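Local structure of oxysterol-binding protein homolog 3 (Saccharomyces cerevisiae, 4IC4) at residues A[55-60]-A[168-173]. The protein carries sterols and phospholipids in a hydrophobic pocket and moves them between membranes through the cytosol in phosphoinositide-coupled, non-vesicular transport. Sequence-based numbering, arbitrary orientation.
Sequences DLSSIA and PSQKFW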
loop_
_atom_site.group_PDB
_atom_site.type_symbol
_atom_site.label_atom_id
_atom_site.label_comp_id
_atom_site.label_asym_id
_atom_site.label_seq_id
_atom_site.Cartn_x
_atom_site.Cartn_y
_atom_site.Cartn_z
ATOM N N ASP A 55 -7.144 -0.642 19.169
ATOM C CA ASP A 55 -5.895 -1.043 18.533
ATOM C C ASP A 55 -5.174 -0.044 17.636
ATOM O O ASP A 55 -5.782 0.718 16.882
ATOM C CB ASP A 55 -6.094 -2.355 17.763
ATOM C CG ASP A 55 -5.661 -3.573 18.565
ATOM O OD1 ASP A 55 -6.143 -3.741 19.706
ATOM O OD2 ASP A 55 -4.841 -4.367 18.054
ATOM N N LEU A 56 -3.851 -0.091 17.753
ATOM C CA LEU A 56 -2.899 0.724 17.011
ATOM C C LEU A 56 -3.398 2.006 16.350
ATOM O O LEU A 56 -3.091 3.104 16.813
ATOM C CB LEU A 56 -2.208 -0.168 15.974
ATOM C CG LEU A 56 -1.137 0.370 15.025
ATOM C CD1 LEU A 56 -0.192 -0.768 14.694
ATOM C CD2 LEU A 56 -1.759 0.944 13.756
ATOM N N SER A 57 -4.159 1.870 15.268
ATOM C CA SER A 57 -4.660 3.031 14.532
ATOM C C SER A 57 -5.189 4.192 15.378
ATOM O O SER A 57 -5.135 5.344 14.946
ATOM C CB SER A 57 -5.739 2.607 13.532
ATOM O OG SER A 57 -6.954 2.289 14.188
ATOM N N SER A 58 -5.695 3.904 16.572
ATOM C CA SER A 58 -6.216 4.962 17.429
ATOM C C SER A 58 -5.347 5.223 18.655
ATOM O O SER A 58 -5.610 6.146 19.427
ATOM C CB SER A 58 -7.643 4.626 17.870
ATOM O OG SER A 58 -7.701 3.375 18.534
ATOM N N ILE A 59 -4.301 4.419 18.822
ATOM C CA ILE A 59 -3.404 4.563 19.962
ATOM C C ILE A 59 -2.313 5.609 19.740
ATOM O O ILE A 59 -1.675 5.644 18.687
ATOM C CB ILE A 59 -2.729 3.213 20.302
ATOM C CG1 ILE A 59 -3.797 2.155 20.588
ATOM C CG2 ILE A 59 -1.804 3.373 21.502
ATOM C CD1 ILE A 59 -4.821 2.570 21.628
ATOM N N ALA A 60 -2.103 6.457 20.743
ATOM C CA ALA A 60 -1.078 7.492 20.666
ATOM C C ALA A 60 0.280 6.804 20.720
ATOM O O ALA A 60 0.713 6.342 21.776
ATOM C CB ALA A 60 -1.224 8.466 21.826
ATOM N N PRO A 168 -7.807 -0.489 6.626
ATOM C CA PRO A 168 -6.934 -1.483 7.255
ATOM C C PRO A 168 -7.572 -1.903 8.572
ATOM O O PRO A 168 -8.228 -1.096 9.229
ATOM C CB PRO A 168 -5.630 -0.717 7.467
ATOM C CG PRO A 168 -5.642 0.290 6.343
ATOM C CD PRO A 168 -7.075 0.764 6.361
ATOM N N SER A 169 -7.400 -3.163 8.949
ATOM C CA SER A 169 -7.969 -3.642 10.201
ATOM C C SER A 169 -6.965 -4.550 10.888
ATOM O O SER A 169 -6.075 -5.107 10.245
ATOM C CB SER A 169 -9.272 -4.405 9.951
ATOM O OG SER A 169 -9.021 -5.665 9.359
ATOM N N GLN A 170 -7.121 -4.696 12.197
ATOM C CA GLN A 170 -6.221 -5.522 12.984
ATOM C C GLN A 170 -6.922 -6.091 14.209
ATOM O O GLN A 170 -7.783 -5.442 14.806
ATOM C CB GLN A 170 -5.021 -4.686 13.420
ATOM C CG GLN A 170 -5.423 -3.365 14.056
ATOM C CD GLN A 170 -4.245 -2.453 14.319
ATOM O OE1 GLN A 170 -4.420 -1.306 14.728
ATOM N NE2 GLN A 170 -3.037 -2.957 14.088
ATOM N N LYS A 171 -6.540 -7.307 14.577
ATOM C CA LYS A 171 -7.104 -7.990 15.735
ATOM C C LYS A 171 -6.086 -9.000 16.241
ATOM O O LYS A 171 -5.673 -9.894 15.501
ATOM C CB LYS A 171 -8.402 -8.710 15.356
ATOM C CG LYS A 171 -9.566 -7.787 15.026
ATOM C CD LYS A 171 -9.987 -6.972 16.239
ATOM C CE LYS A 171 -11.090 -5.983 15.890
ATOM N NZ LYS A 171 -12.303 -6.662 15.359
ATOM N N PHE A 172 -5.672 -8.856 17.495
ATOM C CA PHE A 172 -4.702 -9.780 18.065
ATOM C C PHE A 172 -5.387 -11.102 18.390
ATOM O O PHE A 172 -6.523 -11.126 18.864
ATOM C CB PHE A 172 -4.048 -9.175 19.316
ATOM C CG PHE A 172 -5.002 -8.919 20.450
ATOM C CD1 PHE A 172 -5.431 -9.959 21.271
ATOM C CD2 PHE A 172 -5.460 -7.631 20.709
ATOM C CE1 PHE A 172 -6.300 -9.720 22.334
ATOM C CE2 PHE A 172 -6.330 -7.380 21.771
ATOM C CZ PHE A 172 -6.750 -8.428 22.585
ATOM N N TRP A 173 -4.693 -12.201 18.117
ATOM C CA TRP A 173 -5.235 -13.530 18.360
ATOM C C TRP A 173 -4.694 -14.103 19.667
ATOM O O TRP A 173 -4.916 -15.272 19.984
ATOM C CB TRP A 173 -4.877 -14.451 17.189
ATOM C CG TRP A 173 -5.915 -15.492 16.894
ATOM C CD1 TRP A 173 -6.269 -16.548 17.683
ATOM C CD2 TRP A 173 -6.744 -15.569 15.726
ATOM N NE1 TRP A 173 -7.268 -17.277 17.082
ATOM C CE2 TRP A 173 -7.579 -16.697 15.880
ATOM C CE3 TRP A 173 -6.864 -14.792 14.565
ATOM C CZ2 TRP A 173 -8.522 -17.070 14.916
ATOM C CZ3 TRP A 173 -7.803 -15.162 13.606
ATOM C CH2 TRP A 173 -8.619 -16.293 13.788
#
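A surface contact between a loop and a barrel strand is carried mainly by one glutamine side chain: Gln170, near the end of strand 160-172, reaches into the turn 55-60 that follows helix 44-50. Its CG takes the crowded position between backbone N and carbonyl carbon (chi1 50°), and from there the chain runs extended, carrying the amide to the loop backbone. The N-H of Ser57 points almost straight at OE1, a 3.2 Å hydrogen bond from Ser57 N to Gln170 OE1 with an angle of 161° at the hydrogen, although the modelled place of OE1 is somewhat uncertain. Leu56 crosses the glutamine at about a right angle, its CD1 3.6 Å from Gln170 NE2. In this OSBP-related domain the antiparallel strands curl into the lipid-carrying beta barrel, and the turn held against its wall includes Ser58, Ile59 and Ala60, which bind phosphatidylinositol 4-phosphate; Leu56 also lies beside Lys118 of the same site. Inside the turn, Ser58 N donates to Asp55 O and Ile59 N to Leu56 O (2.7 Å). Asp55 packs its CB 3.9 Å from Gln170 CG, while its OD1 lies near the ring plane at the edge of Phe172, two residues farther along the strand, 4.1 Å from Phe172 CD2.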